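Local coordinates for protein coenzyme A transferase (Yersinia pestis, PDB 3QLI) that probably transfers coenzyme A between acyl-CoA thioesters and carboxylates such as acetate, at residues 263-268 with 293-298; 161-166 with 314-319; 238-243 with 333-338. One frame throughout, in Å; residues are numbered along the deposited sequence.

Interaction 1. Residues 263-268 with 293-298; sequences TEVLNP and FTFAMG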
ATOM      1  N   THR A 263      18.179  -4.008  -1.226  1.00 13.32           N
ATOM      2  CA  THR A 263      17.513  -3.991  -2.509  1.00 11.60           C
ATOM      3  C   THR A 263      16.694  -5.266  -2.644  1.00 13.77           C
ATOM      4  O   THR A 263      16.980  -6.263  -1.976  1.00 12.29           O
ATOM      5  CB  THR A 263      18.566  -3.890  -3.626  1.00 12.66           C
ATOM      6  OG1 THR A 263      17.918  -3.676  -4.887  1.00 14.26           O
ATOM      7  CG2 THR A 263      19.447  -5.161  -3.667  1.00 11.01           C
ATOM      8  N   GLU A 264      15.656  -5.236  -3.474  1.00 12.10           N
ATOM      9  CA  GLU A 264      14.927  -6.472  -3.754  1.00 12.55           C
ATOM     10  C   GLU A 264      15.776  -7.350  -4.663  1.00 12.25           C
ATOM     11  O   GLU A 264      16.166  -8.452  -4.283  1.00 14.01           O
ATOM     12  CB  GLU A 264      13.578  -6.184  -4.400  1.00 12.90           C
ATOM     13  CG  GLU A 264      12.740  -7.451  -4.669  1.00 13.99           C
ATOM     14  CD  GLU A 264      11.576  -7.161  -5.605  1.00 13.96           C
ATOM     15  OE1 GLU A 264      10.722  -6.324  -5.252  1.00 16.24           O
ATOM     16  OE2 GLU A 264      11.533  -7.761  -6.698  1.00 17.42           O
ATOM     17  N   VAL A 265      16.069  -6.859  -5.863  1.00 10.30           N
ATOM     18  CA  VAL A 265      16.945  -7.590  -6.775  1.00 16.28           C
ATOM     19  C   VAL A 265      18.377  -7.035  -6.750  1.00 13.76           C
ATOM     20  O   VAL A 265      18.597  -5.815  -6.819  1.00 15.86           O
ATOM     21  CB  VAL A 265      16.414  -7.582  -8.240  1.00 16.07           C
ATOM     22  CG1 VAL A 265      16.449  -6.192  -8.801  1.00 26.17           C
ATOM     23  CG2 VAL A 265      17.252  -8.508  -9.133  1.00 17.90           C
ATOM     24  N   LEU A 266      19.346  -7.938  -6.649  1.00 13.90           N
ATOM     25  CA  LEU A 266      20.756  -7.556  -6.762  1.00 14.97           C
ATOM     26  C   LEU A 266      21.165  -7.667  -8.231  1.00 17.84           C
ATOM     27  O   LEU A 266      20.973  -8.719  -8.856  1.00 14.76           O
ATOM     28  CB  LEU A 266      21.645  -8.449  -5.907  1.00 13.59           C
ATOM     29  CG  LEU A 266      23.139  -8.100  -5.815  1.00 14.42           C
ATOM     30  CD1 LEU A 266      23.340  -6.751  -5.117  1.00 15.49           C
ATOM     31  CD2 LEU A 266      23.897  -9.198  -5.052  1.00 17.40           C
ATOM     32  N   ASN A 267      21.693  -6.572  -8.775  1.00 15.58           N
ATOM     33  CA  ASN A 267      22.023  -6.471 -10.200  1.00 17.74           C
ATOM     34  C   ASN A 267      23.513  -6.188 -10.415  1.00 17.76           C
ATOM     35  O   ASN A 267      24.228  -5.833  -9.472  1.00 16.65           O
ATOM     36  CB  ASN A 267      21.179  -5.381 -10.877  1.00 19.53           C
ATOM     37  CG  ASN A 267      21.502  -3.986 -10.362  1.00 24.90           C
ATOM     38  OD1 ASN A 267      22.366  -3.813  -9.506  1.00 28.70           O
ATOM     39  ND2 ASN A 267      20.816  -2.978 -10.896  1.00 36.52           N
ATOM     40  N   PRO A 268      23.993  -6.353 -11.652  1.00 17.82           N
ATOM     41  CA  PRO A 268      25.422  -6.133 -11.918  1.00 17.14           C
ATOM     42  C   PRO A 268      25.926  -4.726 -11.554  1.00 19.71           C
ATOM     43  O   PRO A 268      27.067  -4.585 -11.113  1.00 20.68           O
ATOM     44  CB  PRO A 268      25.529  -6.375 -13.426  1.00 19.50           C
ATOM     45  CG  PRO A 268      24.450  -7.433 -13.683  1.00 17.93           C
ATOM     46  CD  PRO A 268      23.304  -6.994 -12.791  1.00 19.30           C
ATOM     47  N   PHE A 293      19.838  -8.404  -0.134  1.00 11.57           N
ATOM     48  CA  PHE A 293      19.004  -8.566  -1.326  1.00 13.22           C
ATOM     49  C   PHE A 293      18.128  -9.808  -1.141  1.00 11.26           C
ATOM     50  O   PHE A 293      18.402 -10.633  -0.270  1.00 12.79           O
ATOM     51  CB  PHE A 293      19.862  -8.722  -2.592  1.00 13.38           C
ATOM     52  CG  PHE A 293      20.591 -10.051  -2.679  1.00 15.57           C
ATOM     53  CD1 PHE A 293      20.130 -11.060  -3.516  1.00 15.22           C
ATOM     54  CD2 PHE A 293      21.726 -10.292  -1.899  1.00 17.61           C
ATOM     55  CE1 PHE A 293      20.786 -12.285  -3.596  1.00 17.15           C
ATOM     56  CE2 PHE A 293      22.396 -11.516  -1.968  1.00 16.10           C
ATOM     57  CZ  PHE A 293      21.927 -12.515  -2.818  1.00 16.52           C
ATOM     58  N   THR A 294      17.074  -9.944  -1.942  1.00 10.80           N
ATOM     59  CA  THR A 294      16.218 -11.127  -1.819  1.00 10.84           C
ATOM     60  C   THR A 294      16.323 -12.106  -3.000  1.00 13.97           C
ATOM     61  O   THR A 294      16.127 -13.303  -2.821  1.00 14.14           O
ATOM     62  CB  THR A 294      14.744 -10.772  -1.497  1.00 11.23           C
ATOM     63  OG1 THR A 294      14.148 -11.857  -0.778  1.00 12.16           O
ATOM     64  CG2 THR A 294      13.929 -10.474  -2.760  1.00 11.76           C
ATOM     65  N   PHE A 295      16.642 -11.606  -4.190  1.00 12.10           N
ATOM     66  CA  PHE A 295      17.092 -12.484  -5.276  1.00 12.22           C
ATOM     67  C   PHE A 295      18.007 -11.705  -6.235  1.00 13.23           C
ATOM     68  O   PHE A 295      18.014 -10.462  -6.238  1.00 12.49           O
ATOM     69  CB  PHE A 295      15.909 -13.197  -5.974  1.00 11.95           C
ATOM     70  CG  PHE A 295      15.165 -12.346  -6.979  1.00 15.04           C
ATOM     71  CD1 PHE A 295      15.381 -12.518  -8.342  1.00 17.57           C
ATOM     72  CD2 PHE A 295      14.245 -11.389  -6.566  1.00 16.81           C
ATOM     73  CE1 PHE A 295      14.704 -11.748  -9.280  1.00 14.61           C
ATOM     74  CE2 PHE A 295      13.554 -10.617  -7.497  1.00 15.12           C
ATOM     75  CZ  PHE A 295      13.780 -10.798  -8.854  1.00 17.74           C
ATOM     76  N   ALA A 296      18.805 -12.433  -7.015  1.00 13.21           N
ATOM     77  CA  ALA A 296      19.813 -11.806  -7.872  1.00 13.33           C
ATOM     78  C   ALA A 296      19.625 -12.198  -9.330  1.00 14.78           C
ATOM     79  O   ALA A 296      19.313 -13.344  -9.630  1.00 15.29           O
ATOM     80  CB  ALA A 296      21.196 -12.205  -7.417  1.00 13.87           C
ATOM     81  N   MET A 297      19.850 -11.243 -10.230  1.00 13.59           N
ATOM     82  CA  MET A 297      19.807 -11.496 -11.674  1.00 16.96           C
ATOM     83  C   MET A 297      20.968 -10.750 -12.292  1.00 16.52           C
ATOM     84  O   MET A 297      21.280  -9.659 -11.862  1.00 17.13           O
ATOM     85  CB  MET A 297      18.497 -10.971 -12.281  1.00 18.99           C
ATOM     86  CG  MET A 297      17.235 -11.701 -11.786  1.00 22.98           C
ATOM     87  SD  MET A 297      15.761 -11.290 -12.756  1.00 25.91           S
ATOM     88  CE  MET A 297      15.411  -9.635 -12.232  1.00 18.78           C
ATOM     89  N   GLY A 298      21.619 -11.333 -13.290  1.00 17.86           N
ATOM     90  CA  GLY A 298      22.752 -10.656 -13.904  1.00 19.31           C
ATOM     91  C   GLY A 298      23.444 -11.541 -14.919  1.00 23.00           C
ATOM     92  O   GLY A 298      22.781 -12.312 -15.621  1.00 21.82           O
TER

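Interaction 2. Residues 161-166 with 314-319; sequences VGNDYS and SRPVDY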
ATOM      1  N   VAL A 161      21.520 -17.654  -5.719  1.00 11.86           N
ATOM      2  CA  VAL A 161      20.898 -16.449  -6.264  1.00 13.32           C
ATOM      3  C   VAL A 161      19.524 -16.150  -5.679  1.00 14.78           C
ATOM      4  O   VAL A 161      19.060 -15.013  -5.712  1.00 14.79           O
ATOM      5  CB  VAL A 161      20.798 -16.493  -7.802  1.00 14.31           C
ATOM      6  CG1 VAL A 161      22.172 -16.341  -8.426  1.00 15.20           C
ATOM      7  CG2 VAL A 161      20.134 -17.778  -8.255  1.00 13.70           C
ATOM      8  N   GLY A 162      18.857 -17.180  -5.179  1.00 14.17           N
ATOM      9  CA  GLY A 162      17.529 -16.992  -4.637  1.00 14.88           C
ATOM     10  C   GLY A 162      17.291 -17.203  -3.157  1.00 13.71           C
ATOM     11  O   GLY A 162      17.757 -18.168  -2.560  1.00 13.66           O
ATOM     12  N   ASN A 163      16.564 -16.263  -2.566  1.00 11.22           N
ATOM     13  CA  ASN A 163      16.130 -16.340  -1.185  1.00 12.76           C
ATOM     14  C   ASN A 163      14.633 -16.138  -1.332  1.00 13.85           C
ATOM     15  O   ASN A 163      13.869 -17.101  -1.342  1.00 12.02           O
ATOM     16  CB  ASN A 163      16.764 -15.261  -0.314  1.00 12.44           C
ATOM     17  CG  ASN A 163      16.639 -15.567   1.169  1.00 13.11           C
ATOM     18  OD1 ASN A 163      15.540 -15.774   1.675  1.00 14.14           O
ATOM     19  ND2 ASN A 163      17.767 -15.600   1.869  1.00 12.22           N
ATOM     20  N   ASP A 164      14.212 -14.882  -1.445  1.00 11.55           N
ATOM     21  CA  ASP A 164      12.816 -14.577  -1.726  1.00 11.29           C
ATOM     22  C   ASP A 164      11.880 -15.385  -0.840  1.00 12.95           C
ATOM     23  O   ASP A 164      11.996 -15.379   0.383  1.00 12.66           O
ATOM     24  CB  ASP A 164      12.493 -14.776  -3.214  1.00 11.20           C
ATOM     25  CG  ASP A 164      13.045 -16.076  -3.771  1.00 13.09           C
ATOM     26  OD1 ASP A 164      14.233 -16.113  -4.150  1.00 14.00           O
ATOM     27  OD2 ASP A 164      12.282 -17.057  -3.840  1.00 15.93           O
ATOM     28  N   TYR A 165      10.938 -16.063  -1.490  1.00 10.13           N
ATOM     29  CA  TYR A 165       9.994 -16.943  -0.817  1.00 10.34           C
ATOM     30  C   TYR A 165      10.552 -18.363  -0.810  1.00 13.27           C
ATOM     31  O   TYR A 165      10.013 -19.250  -0.152  1.00 11.76           O
ATOM     32  CB  TYR A 165       8.654 -16.939  -1.550  1.00 10.87           C
ATOM     33  CG  TYR A 165       8.755 -17.347  -3.006  1.00 12.97           C
ATOM     34  CD1 TYR A 165       8.793 -18.687  -3.372  1.00 12.36           C
ATOM     35  CD2 TYR A 165       8.817 -16.393  -4.011  1.00 14.13           C
ATOM     36  CE1 TYR A 165       8.888 -19.063  -4.699  1.00 13.69           C
ATOM     37  CE2 TYR A 165       8.913 -16.759  -5.340  1.00 13.66           C
ATOM     38  CZ  TYR A 165       8.948 -18.094  -5.680  1.00 15.04           C
ATOM     39  OH  TYR A 165       9.041 -18.458  -7.003  1.00 12.47           O
ATOM     40  N   SER A 166      11.641 -18.565  -1.545  1.00 11.22           N
ATOM     41  CA  SER A 166      12.258 -19.881  -1.673  1.00 12.25           C
ATOM     42  C   SER A 166      12.767 -20.453  -0.354  1.00 13.54           C
ATOM     43  O   SER A 166      12.608 -21.640  -0.087  1.00 12.49           O
ATOM     44  CB  SER A 166      13.397 -19.840  -2.698  1.00 11.75           C
ATOM     45  OG  SER A 166      12.900 -19.629  -4.007  1.00 12.75           O
ATOM     46  N   SER A 314      21.896 -12.534   1.612  1.00 15.37           N
ATOM     47  CA  SER A 314      20.513 -12.596   1.157  1.00 14.82           C
ATOM     48  C   SER A 314      19.559 -12.754   2.339  1.00 13.05           C
ATOM     49  O   SER A 314      19.884 -13.384   3.355  1.00 13.10           O
ATOM     50  CB  SER A 314      20.305 -13.728   0.150  1.00 13.75           C
ATOM     51  OG  SER A 314      20.421 -14.977   0.790  1.00 13.57           O
ATOM     52  N   ARG A 315      18.378 -12.164   2.206  1.00 13.89           N
ATOM     53  CA  ARG A 315      17.334 -12.341   3.209  1.00 14.26           C
ATOM     54  C   ARG A 315      15.978 -12.550   2.536  1.00 13.16           C
ATOM     55  O   ARG A 315      15.792 -12.182   1.373  1.00 11.15           O
ATOM     56  CB  ARG A 315      17.332 -11.157   4.187  1.00 15.24           C
ATOM     57  CG  ARG A 315      18.684 -11.009   4.903  1.00 16.53           C
ATOM     58  CD  ARG A 315      18.617 -10.131   6.153  1.00 21.66           C
ATOM     59  NE  ARG A 315      17.742 -10.696   7.171  1.00 19.65           N
ATOM     60  CZ  ARG A 315      17.686 -10.279   8.435  1.00 24.12           C
ATOM     61  NH1 ARG A 315      18.473  -9.291   8.844  1.00 24.66           N
ATOM     62  NH2 ARG A 315      16.848 -10.863   9.296  1.00 20.24           N
ATOM     63  N   PRO A 316      15.032 -13.172   3.250  1.00 13.16           N
ATOM     64  CA  PRO A 316      13.733 -13.491   2.639  1.00 13.12           C
ATOM     65  C   PRO A 316      12.922 -12.255   2.294  1.00 14.95           C
ATOM     66  O   PRO A 316      13.116 -11.202   2.901  1.00 12.26           O
ATOM     67  CB  PRO A 316      13.008 -14.301   3.730  1.00 13.95           C
ATOM     68  CG  PRO A 316      13.781 -14.057   4.997  1.00 15.55           C
ATOM     69  CD  PRO A 316      15.195 -13.800   4.570  1.00 14.22           C
ATOM     70  N   VAL A 317      11.998 -12.396   1.347  1.00 10.41           N
ATOM     71  CA  VAL A 317      11.314 -11.228   0.796  1.00 11.17           C
ATOM     72  C   VAL A 317      10.394 -10.552   1.812  1.00 12.88           C
ATOM     73  O   VAL A 317      10.182  -9.345   1.749  1.00 13.95           O
ATOM     74  CB  VAL A 317      10.556 -11.572  -0.509  1.00 11.47           C
ATOM     75  CG1 VAL A 317       9.448 -12.616  -0.232  1.00 13.39           C
ATOM     76  CG2 VAL A 317      10.011 -10.303  -1.167  1.00 13.25           C
ATOM     77  N   ASP A 318       9.883 -11.311   2.779  1.00 11.11           N
ATOM     78  CA  ASP A 318       9.002 -10.705   3.776  1.00 15.05           C
ATOM     79  C   ASP A 318       9.783  -9.830   4.763  1.00 14.56           C
ATOM     80  O   ASP A 318       9.192  -9.063   5.518  1.00 16.07           O
ATOM     81  CB  ASP A 318       8.146 -11.755   4.504  1.00 14.59           C
ATOM     82  CG  ASP A 318       8.978 -12.872   5.136  1.00 20.00           C
ATOM     83  OD1 ASP A 318       9.929 -13.391   4.509  1.00 15.65           O
ATOM     84  OD2 ASP A 318       8.659 -13.247   6.278  1.00 26.17           O
ATOM     85  N   TYR A 319      11.110  -9.937   4.742  1.00 12.05           N
ATOM     86  CA  TYR A 319      11.970  -8.981   5.462  1.00 13.12           C
ATOM     87  C   TYR A 319      12.376  -7.843   4.538  1.00 14.16           C
ATOM     88  O   TYR A 319      12.161  -6.657   4.825  1.00 14.09           O
ATOM     89  CB  TYR A 319      13.226  -9.688   5.984  1.00 15.75           C
ATOM     90  CG  TYR A 319      14.283  -8.786   6.621  1.00 15.80           C
ATOM     91  CD1 TYR A 319      14.234  -8.474   7.975  1.00 18.26           C
ATOM     92  CD2 TYR A 319      15.339  -8.266   5.872  1.00 15.17           C
ATOM     93  CE1 TYR A 319      15.189  -7.667   8.562  1.00 17.96           C
ATOM     94  CE2 TYR A 319      16.298  -7.455   6.456  1.00 16.93           C
ATOM     95  CZ  TYR A 319      16.216  -7.161   7.806  1.00 17.29           C
ATOM     96  OH  TYR A 319      17.175  -6.360   8.404  1.00 19.46           O
TER

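Interaction 3. Residues 238-243 with 333-338; sequences LQMGVG and VSINAT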
ATOM      1  N   LEU A 238      20.856   2.039  -1.046  1.00 13.19           N
ATOM      2  CA  LEU A 238      20.268   1.879  -2.374  1.00 12.76           C
ATOM      3  C   LEU A 238      19.376   0.654  -2.553  1.00 11.66           C
ATOM      4  O   LEU A 238      19.694  -0.444  -2.082  1.00 12.79           O
ATOM      5  CB  LEU A 238      21.380   1.778  -3.409  1.00 13.47           C
ATOM      6  CG  LEU A 238      22.372   2.934  -3.522  1.00 16.66           C
ATOM      7  CD1 LEU A 238      23.436   2.573  -4.547  1.00 19.67           C
ATOM      8  CD2 LEU A 238      21.629   4.199  -3.919  1.00 15.25           C
ATOM      9  N   GLN A 239      18.264   0.862  -3.249  1.00 12.65           N
ATOM     10  CA  GLN A 239      17.549  -0.234  -3.914  1.00 11.77           C
ATOM     11  C   GLN A 239      17.423   0.151  -5.379  1.00 15.20           C
ATOM     12  O   GLN A 239      17.121   1.305  -5.685  1.00 14.40           O
ATOM     13  CB  GLN A 239      16.160  -0.457  -3.325  1.00 10.89           C
ATOM     14  CG  GLN A 239      15.308  -1.438  -4.154  1.00  9.79           C
ATOM     15  CD  GLN A 239      14.379  -0.729  -5.131  1.00 16.67           C
ATOM     16  OE1 GLN A 239      14.008   0.429  -4.920  1.00 14.04           O
ATOM     17  NE2 GLN A 239      14.002  -1.425  -6.211  1.00 16.79           N
ATOM     18  N   MET A 240      17.682  -0.789  -6.289  1.00 14.01           N
ATOM     19  CA  MET A 240      17.338  -0.535  -7.683  1.00 17.78           C
ATOM     20  C   MET A 240      17.031  -1.801  -8.470  1.00 20.98           C
ATOM     21  O   MET A 240      17.344  -2.897  -8.028  1.00 20.00           O
ATOM     22  CB  MET A 240      18.405   0.299  -8.391  1.00 23.65           C
ATOM     23  CG  MET A 240      19.772  -0.326  -8.459  1.00 23.86           C
ATOM     24  SD  MET A 240      20.915   0.883  -9.206  1.00 33.44           S
ATOM     25  CE  MET A 240      21.081   2.083  -7.894  1.00 23.06           C
ATOM     26  N   GLY A 241      16.416  -1.626  -9.637  1.00 27.06           N
ATOM     27  CA  GLY A 241      16.074  -2.736 -10.511  1.00 25.82           C
ATOM     28  C   GLY A 241      17.220  -3.127 -11.431  1.00 31.28           C
ATOM     29  O   GLY A 241      18.386  -2.806 -11.180  1.00 31.79           O
ATOM     30  N   VAL A 242      16.882  -3.819 -12.513  1.00 28.38           N
ATOM     31  CA  VAL A 242      17.868  -4.274 -13.485  1.00 31.58           C
ATOM     32  C   VAL A 242      17.719  -3.463 -14.776  1.00 32.21           C
ATOM     33  O   VAL A 242      16.684  -2.839 -15.002  1.00 27.24           O
ATOM     34  CB  VAL A 242      17.684  -5.773 -13.808  1.00 35.73           C
ATOM     35  CG1 VAL A 242      18.008  -6.632 -12.594  1.00 32.43           C
ATOM     36  CG2 VAL A 242      16.256  -6.035 -14.280  1.00 34.61           C
ATOM     37  N   GLY A 243      18.763  -3.455 -15.602  1.00 34.99           N
ATOM     38  CA  GLY A 243      18.705  -2.785 -16.892  1.00 32.70           C
ATOM     39  C   GLY A 243      19.844  -1.817 -17.150  1.00 31.18           C
ATOM     40  O   GLY A 243      20.721  -1.621 -16.302  1.00 29.49           O
ATOM     41  N   VAL A 333      17.529   5.378  -0.855  1.00 11.71           N
ATOM     42  CA  VAL A 333      17.137   5.859  -2.171  1.00 12.93           C
ATOM     43  C   VAL A 333      16.653   4.669  -2.974  1.00 14.77           C
ATOM     44  O   VAL A 333      17.414   3.739  -3.224  1.00 13.76           O
ATOM     45  CB  VAL A 333      18.270   6.559  -2.925  1.00 15.01           C
ATOM     46  CG1 VAL A 333      17.779   6.979  -4.303  1.00 16.25           C
ATOM     47  CG2 VAL A 333      18.767   7.784  -2.131  1.00 12.98           C
ATOM     48  N   SER A 334      15.370   4.697  -3.329  1.00 13.41           N
ATOM     49  CA  SER A 334      14.753   3.666  -4.154  1.00 12.13           C
ATOM     50  C   SER A 334      14.660   4.178  -5.582  1.00 13.18           C
ATOM     51  O   SER A 334      14.086   5.239  -5.824  1.00 14.97           O
ATOM     52  CB  SER A 334      13.351   3.352  -3.643  1.00 11.81           C
ATOM     53  OG  SER A 334      12.612   2.637  -4.628  1.00 16.51           O
ATOM     54  N   ILE A 335      15.236   3.431  -6.521  1.00 12.31           N
ATOM     55  CA  ILE A 335      15.209   3.819  -7.924  1.00 13.38           C
ATOM     56  C   ILE A 335      14.515   2.745  -8.741  1.00 15.11           C
ATOM     57  O   ILE A 335      15.046   1.649  -8.928  1.00 14.72           O
ATOM     58  CB  ILE A 335      16.638   4.043  -8.461  1.00 14.33           C
ATOM     59  CG1 ILE A 335      17.334   5.153  -7.664  1.00 19.04           C
ATOM     60  CG2 ILE A 335      16.611   4.366  -9.967  1.00 15.18           C
ATOM     61  CD1 ILE A 335      18.867   5.091  -7.702  1.00 15.88           C
ATOM     62  N   ASN A 336      13.309   3.059  -9.197  1.00 14.76           N
ATOM     63  CA  ASN A 336      12.489   2.140  -9.977  1.00 16.71           C
ATOM     64  C   ASN A 336      12.124   2.753 -11.320  1.00 18.16           C
ATOM     65  O   ASN A 336      12.091   3.963 -11.459  1.00 17.94           O
ATOM     66  CB  ASN A 336      11.213   1.812  -9.221  1.00 17.43           C
ATOM     67  CG  ASN A 336      11.464   0.919  -8.031  1.00 18.54           C
ATOM     68  OD1 ASN A 336      12.070  -0.138  -8.168  1.00 18.59           O
ATOM     69  ND2 ASN A 336      11.016   1.346  -6.858  1.00 18.08           N
ATOM     70  N   ALA A 337      11.832   1.909 -12.300  1.00 18.33           N
ATOM     71  CA  ALA A 337      11.464   2.391 -13.621  1.00 17.01           C
ATOM     72  C   ALA A 337       9.964   2.218 -13.812  1.00 19.96           C
ATOM     73  O   ALA A 337       9.337   1.453 -13.097  1.00 19.36           O
ATOM     74  CB  ALA A 337      12.229   1.611 -14.680  1.00 24.63           C
ATOM     75  N   THR A 338       9.383   2.934 -14.766  1.00 16.78           N
ATOM     76  CA  THR A 338       7.983   2.710 -15.090  1.00 17.10           C
ATOM     77  C   THR A 338       7.775   2.819 -16.598  1.00 17.61           C
ATOM     78  O   THR A 338       8.693   3.197 -17.324  1.00 16.92           O
ATOM     79  CB  THR A 338       7.082   3.699 -14.342  1.00 17.06           C
ATOM     80  OG1 THR A 338       5.713   3.344 -14.551  1.00 19.03           O
ATOM     81  CG2 THR A 338       7.325   5.128 -14.845  1.00 16.42           C
TER
HETATM   82  O   HOH W   1      15.934   0.516 -11.297  1.00 29.72           O

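Interaction 1. Residues 263-268 with 293-298
Glu264 and Phe295 meet through both backbone and side chain. Glu264 O is a bifurcated acceptor for two successive amides, Thr294 N at 2.9 Å and Phe295 N at 3.2 Å. The Glu264 side chain runs beside Phe295, pointing the same way, and brings OE2 to the ring edge, 3.6 Å from CE2. Carboxylate and ring are nearly coplanar, their planes 29° apart. CG is anti to the backbone N (chi1 -178°) and packs on Thr294 CG2 on the way. Val265 CG2 occupies a face of the same ring, offset toward the rim, and also touches Met297 CE at 3.8 Å.

From there the backbones pair in register as a two-stranded parallel sheet, Val265 beside Phe295 and Leu266 beside Ala296. Leu266 N donates to Phe295 O (2.9 Å), and Leu266 O receives Met297 N (3.1 Å). On the sheet face of Leu266 and Ala296, Leu266 CD2 stands over the Phe293 ring in a CH-pi contact, 4.1 Å from the centroid and 14° off the normal, with CB near CG of that ring. Helix 300-306 covers this side through Met302 and Leu306.

Glu264 becomes covalently linked to CoA in another structure of this protein. Here its OE1 is held by Asn321 ND2, and an acetate ion, probably from crystallisation, lies next to the side chain. Downstream, Asn267 OD1 caps Leu270 N at the start of helix 268-276, while Pro268 CG rests on Gly298 CA at 3.6 Å.

Interaction 2. Residues 161-166 with 314-319
Asn163 reaches Ser314 with its side-chain amide: ND2 donates to OG at 2.9 Å in an almost straight bond, 172° at the hydrogen, and OG lies nearly in the amide plane. CG, anti to the backbone N (chi1 -164°), lies against Arg315 C and O. OD1 sits 3.1 Å from Pro316 CA and equally close to Pro316 N, which has no hydrogen to give. The bond to OD1 comes from Ser167 OG, and ND2 has a second acceptor in Glu190 O.

Asp164 takes over with its backbone. Its O accepts Val317 N at 3.1 Å, the donor standing well above the carbonyl plane. The side chain turns the other way. The positive phi of Asp164 (47°), with Tyr165 after it, makes a type II' turn, closed by a weak Ser166 N to Asn163 O bond. Asp164 OD2 is gripped twice by Ser166, by OG at 2.7 Å and by N at 2.8 Å, a cap on the start of helix 166-172. Asp164 OD2 also lies 3.5 Å above the plane of the Tyr165 ring, over its centre; the OH of that ring is held by Met44 O.

Val317 CG1 packs against this turn, 3.7 Å from Asp164 C and close to Tyr165 N. On the far side of its segment, Arg315 lays its guanidinium over the Tyr319 ring and forms salt bridges to Asp287 and Glu190.

The turn leading into helix 166-172 thus meets the start of helix 317-320, with Pro316 at its N-cap position: a buried joint between the N-terminal and C-terminal acetyl-CoA hydrolase/transferase regions, with the Val317 side chain about 5 Å from that of Glu264, the residue seen covalently bound to CoA in a structure of this protein.

Interaction 3. Residues 238-243 with 333-338
The side-chain amides of Gln239 and Asn336 meet with their planes 40° apart, and the two side chains cross at about a right angle. Asn336 OD1 lies in the Gln239 amide plane, 3.0 Å from NE2, in a nearly straight bond. At the other corner of that amide, Ser334 OG donates to Gln239 OE1 at 2.6 Å, so both polar atoms of Gln239 are used and the rotation of its amide is fixed. The chain is bent at chi2 (-96°), carrying CD toward the neighbouring strand. Phe366 of helix 363-372 packs on Gln239 and Ser334.

Strands 237-240 and 332-337 are neighbours in the parallel part of a mixed sheet of Rossmann-like type; the axes of the pieces 238-240 and 333-337 come within 4.8 Å, at 9°. Gln239 makes both backbone bonds, N to Val333 O and O from Ile335 N, each 3.0 Å. On the opposite sheet face, Met240 CE meets Ile335 CD1 at 3.7 Å, the side chains running alongside each other beneath helix 244-252. Beyond Met240 the backbones part, and a water accepts from Gly241 N (2.8 Å) and donates to Ile335 O (2.8 Å), just ahead of the CoA-binding Val242.

Overall arrangement
Along the chain the order is 161-166, 238-243, 263-268, 293-298, 314-319, 333-338, so interaction 1 is nested inside the loops closed by interactions 2 and 3, which cross each other. In space it also lies between them: its centre is about 10 Å from that of interaction 2 and about 11 Å from that of interaction 3, whereas those two have centres about 18 Å apart and nearest atoms about 11 Å apart. Direct bonds relay across, Ala296 N to Val161 O (2.9 Å) on one side and Thr263 OG1 to Met240 N (3.2 Å) on the other. The short sheet beside Glu264 is thus held between the N-terminal region and the mixed sheet containing strands 237-240 and 332-337.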